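Local coordinates for protein carbohydrate binding module E1 (Uncultured bacterium, PDB 5KLE) that binds beta-glucan chains such as cellopentaose and probably helps direct a carbohydrate-active enzyme to cellulose in plant cell walls, at residues A[23-26]-A[27-31]; A[52-55]-A[56-60]. All coordinates share one frame; numbering follows the deposited sequence.

Contact 1 comes first along the chain and closes before contact 2 opens; their centres lie about 14 Å apart and their nearest atoms about 6 Å apart, without touching. Each is a local turn. Residues 23-31 pass from strand 23-25, at the border of the four-stranded antiparallel sheet, into strand 30-35 of the mixed sheet, whereas residues 52-60 leave strand 50-54 of that mixed sheet and run back toward an outermost strand, 61-63. Strand 77-86 lies between strands 30-35 and 50-54 and touches both contacts. The Phe23 and Tyr52 side chains lie about 11 and 13 Å from a bound glucose, and neither turn holds a residue of the sugar pocket.

Contact 1. Residues A[23-26]-A[27-31]; sequences FSAV and AGDCI
Val26 and Asp29 meet round a tight bend: Val26 opens the turn and Asp29 closes it. The Asp29 carboxylate reaches back over the turn, with CG beside its own backbone N (chi1 -81°), and OD2 accepts the N-H of Val26 at 2.9 Å from Val26 N. That donor stands well above the carboxylate plane, 54° out of it, yet the bond is fairly straight. In return Asp29 N gives its hydrogen to Val26 O, 3.1 Å away, which closes the type II beta turn from Val26 to Asp29. Two bonds running in opposite directions therefore join this one pair. The Val26 methyl CG2 sits obliquely above the oxygen end of the carboxylate, on the same side as Val26 N, 3.5 Å from both Asp29 OD1 and Asp29 OD2. Lys15 forms a salt bridge with OD2, while Asn14 donates to OD1; both carboxylate oxygens of this buried acid thus have partners, and the lysine probably stabilises its negative charge. Gly28 takes the third turn position in a conformation (phi 97°) that by itself calls for glycine.

Farther from the turn, the two arms are bridged by apolar groups. Phe23 and Ile31 approach from opposite directions: the Ile31 CD1 methyl meets the ring obliquely, 3.8 Å from Phe23 CE2, and Ile31 CG2 is 3.9 Å from Phe23 CZ. Val92 and Phe94 of strand 90-96 extend this apolar patch. A type II turn braced by an aspartate side chain thus makes the crossing from one sheet to the other, a connection characteristic of a beta-sandwich.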
loop_
_atom_site.group_PDB
_atom_site.type_symbol
_atom_site.label_atom_id
_atom_site.label_comp_id
_atom_site.label_asym_id
_atom_site.label_seq_id
_atom_site.Cartn_x
_atom_site.Cartn_y
_atom_site.Cartn_z
ATOM N N PHE A 23 -10.235 -0.252 2.636
ATOM C CA PHE A 23 -10.309 1.069 3.247
ATOM C C PHE A 23 -10.142 2.114 2.146
ATOM O O PHE A 23 -9.631 1.823 1.068
ATOM C CB PHE A 23 -9.294 1.217 4.390
ATOM C CG PHE A 23 -7.858 1.147 3.941
ATOM C CD1 PHE A 23 -7.207 -0.070 3.762
ATOM C CD2 PHE A 23 -7.168 2.325 3.658
ATOM C CE1 PHE A 23 -5.857 -0.098 3.349
ATOM C CE2 PHE A 23 -5.850 2.308 3.244
ATOM C CZ PHE A 23 -5.193 1.108 3.075
ATOM N N SER A 24 -10.609 3.322 2.415
ATOM C CA SER A 24 -10.497 4.414 1.454
ATOM C C SER A 24 -9.110 5.021 1.516
ATOM O O SER A 24 -8.621 5.345 2.610
ATOM C CB SER A 24 -11.512 5.503 1.799
ATOM O OG SER A 24 -11.501 6.513 0.807
ATOM N N ALA A 25 -8.468 5.164 0.350
ATOM C CA ALA A 25 -7.072 5.586 0.257
ATOM C C ALA A 25 -6.938 6.740 -0.717
ATOM O O ALA A 25 -7.731 6.863 -1.668
ATOM C CB ALA A 25 -6.216 4.428 -0.236
ATOM N N VAL A 26 -5.915 7.581 -0.495
ATOM C CA VAL A 26 -5.646 8.708 -1.384
ATOM C C VAL A 26 -4.147 8.883 -1.566
ATOM O O VAL A 26 -3.341 8.499 -0.708
ATOM C CB VAL A 26 -6.214 10.082 -0.921
ATOM C CG1 VAL A 26 -7.733 10.153 -0.999
ATOM C CG2 VAL A 26 -5.779 10.354 0.424
ATOM N N ALA A 27 -3.776 9.478 -2.699
ATOM C CA ALA A 27 -2.375 9.829 -2.934
ATOM C C ALA A 27 -1.811 10.628 -1.762
ATOM O O ALA A 27 -2.437 11.601 -1.290
ATOM C CB ALA A 27 -2.259 10.641 -4.226
ATOM N N GLY A 28 -0.589 10.254 -1.333
ATOM C CA GLY A 28 0.071 10.874 -0.192
ATOM C C GLY A 28 -0.082 10.112 1.110
ATOM O O GLY A 28 0.687 10.366 2.052
ATOM N N ASP A 29 -1.047 9.198 1.191
ATOM C CA ASP A 29 -1.209 8.424 2.422
ATOM C C ASP A 29 0.032 7.570 2.680
ATOM O O ASP A 29 0.768 7.217 1.757
ATOM C CB ASP A 29 -2.419 7.475 2.300
ATOM C CG ASP A 29 -3.770 8.150 2.551
ATOM O OD1 ASP A 29 -3.837 9.270 3.118
ATOM O OD2 ASP A 29 -4.782 7.511 2.173
ATOM N N CYS A 30 0.264 7.251 3.962
ATOM C CA CYS A 30 1.362 6.407 4.429
ATOM C C CYS A 30 0.744 5.336 5.322
ATOM O O CYS A 30 0.297 5.645 6.439
ATOM C CB CYS A 30 2.356 7.263 5.213
ATOM S SG CYS A 30 3.696 6.261 5.954
ATOM N N ILE A 31 0.673 4.099 4.812
ATOM C CA ILE A 31 -0.118 3.027 5.414
ATOM C C ILE A 31 0.827 2.074 6.143
ATOM O O ILE A 31 1.782 1.551 5.536
ATOM C CB ILE A 31 -0.864 2.226 4.329
ATOM C CG1 ILE A 31 -1.558 3.142 3.319
ATOM C CG2 ILE A 31 -1.843 1.192 4.996
ATOM C CD1 ILE A 31 -2.540 3.966 3.926
#

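Contact 2. Residues A[52-55]-A[56-60]; sequences YNIT and SGPQG
A type II beta turn from Ile54 to Gly57 ends strand 50-54 and sends the chain back alongside it, and Ile54 is gripped by this returning arm. Gly57 N donates to Ile54 O at 2.9 Å, coming in from above the carbonyl plane. One step further on, Ile54 N gives a much straighter bond to Pro58 O (2.9 Å, 168° at the hydrogen). Both backbone polar atoms of this buried isoleucine are thereby satisfied by the returning arm, while its CD1 methyl packs against the proline ring, 4.1 Å from Pro58 CD, and its side chain also touches Leu40 and Ile61.

This is the loop of the beta hairpin joining strand 50-54 to strand 61-63, an outermost strand of the mixed sheet; backbone bonds between Tyr52 and Ile61 carry the pairing on. A side-chain amide adds to it: Asn53 OD1 accepts the N-H of Gly60, 2.9 Å from Gly60 N and nearly along the C=O axis. Gln59 OE1 stands over the face of the Asn53 amide, 3.3 Å from Asn53 CG, with the two amide planes 29° apart. A bend at chi2 (-76°) folds the glutamine back over its own arm, where Gln59 NE2 donates to Gly57 O at 3.0 Å and helps fix the rotation of the amide; Gly57 O lies in the Gln59 amide plane, though NE2 is above the Gly57 carbonyl plane. At the bend itself, Thr55 OG1 hydrogen-bonds to the backbone oxygen of Cys8, tying the turn to the N-terminal region.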
loop_
_atom_site.group_PDB
_atom_site.type_symbol
_atom_site.label_atom_id
_atom_site.label_comp_id
_atom_site.label_asym_id
_atom_site.label_seq_id
_atom_site.Cartn_x
_atom_site.Cartn_y
_atom_site.Cartn_z
ATOM N N TYR A 52 2.783 2.840 -5.605
ATOM C CA TYR A 52 3.241 2.739 -4.222
ATOM C C TYR A 52 4.750 2.552 -4.129
ATOM O O TYR A 52 5.384 1.954 -5.011
ATOM C CB TYR A 52 2.652 1.469 -3.538
ATOM C CG TYR A 52 1.148 1.325 -3.712
ATOM C CD1 TYR A 52 0.256 1.746 -2.706
ATOM C CD2 TYR A 52 0.603 0.845 -4.922
ATOM C CE1 TYR A 52 -1.123 1.658 -2.884
ATOM C CE2 TYR A 52 -0.801 0.781 -5.116
ATOM C CZ TYR A 52 -1.645 1.154 -4.064
ATOM O OH TYR A 52 -3.032 1.111 -4.238
ATOM N N ASN A 53 5.310 3.033 -3.030
ATOM C CA ASN A 53 6.686 2.727 -2.618
ATOM C C ASN A 53 6.656 2.169 -1.201
ATOM O O ASN A 53 6.029 2.768 -0.315
ATOM C CB ASN A 53 7.575 3.982 -2.560
ATOM C CG ASN A 53 7.873 4.582 -3.924
ATOM O OD1 ASN A 53 7.811 3.900 -4.942
ATOM N ND2 ASN A 53 8.254 5.875 -3.942
ATOM N N ILE A 54 7.371 1.062 -0.964
ATOM C CA ILE A 54 7.488 0.486 0.379
ATOM C C ILE A 54 8.790 0.977 0.994
ATOM O O ILE A 54 9.859 0.867 0.366
ATOM C CB ILE A 54 7.474 -1.052 0.326
ATOM C CG1 ILE A 54 6.130 -1.529 -0.206
ATOM C CG2 ILE A 54 7.793 -1.645 1.706
ATOM C CD1 ILE A 54 5.993 -3.043 -0.348
ATOM N N THR A 55 8.723 1.521 2.213
ATOM C CA THR A 55 9.942 2.070 2.827
ATOM C C THR A 55 10.977 0.967 3.010
ATOM O O THR A 55 10.680 -0.104 3.543
ATOM C CB THR A 55 9.601 2.728 4.155
ATOM O OG1 THR A 55 8.608 3.727 3.876
ATOM C CG2 THR A 55 10.856 3.416 4.779
ATOM N N SER A 56 12.179 1.217 2.497
ATOM C CA SER A 56 13.285 0.250 2.535
ATOM C C SER A 56 12.953 -1.036 1.806
ATOM O O SER A 56 13.577 -2.077 2.066
ATOM C CB SER A 56 13.738 -0.045 3.962
ATOM O OG SER A 56 14.129 1.145 4.631
ATOM N N GLY A 57 12.034 -0.969 0.843
ATOM C CA GLY A 57 11.620 -2.148 0.109
ATOM C C GLY A 57 11.239 -1.811 -1.317
ATOM O O GLY A 57 11.682 -0.800 -1.875
ATOM N N PRO A 58 10.407 -2.644 -1.931
ATOM C CA PRO A 58 10.093 -2.471 -3.360
ATOM C C PRO A 58 9.519 -1.092 -3.681
ATOM O O PRO A 58 8.706 -0.539 -2.931
ATOM C CB PRO A 58 9.076 -3.584 -3.629
ATOM C CG PRO A 58 9.458 -4.655 -2.685
ATOM C CD PRO A 58 9.867 -3.913 -1.408
ATOM N N GLN A 59 9.957 -0.537 -4.817
ATOM C CA GLN A 59 9.603 0.809 -5.262
ATOM C C GLN A 59 8.876 0.744 -6.596
ATOM O O GLN A 59 9.091 -0.178 -7.398
ATOM C CB GLN A 59 10.864 1.652 -5.457
ATOM C CG GLN A 59 11.777 1.722 -4.247
ATOM C CD GLN A 59 11.203 2.655 -3.191
ATOM O OE1 GLN A 59 11.063 3.879 -3.392
ATOM N NE2 GLN A 59 10.878 2.091 -2.047
ATOM N N GLY A 60 8.006 1.721 -6.840
ATOM C CA GLY A 60 7.324 1.789 -8.125
ATOM C C GLY A 60 6.332 0.670 -8.385
ATOM O O GLY A 60 6.153 0.266 -9.548
#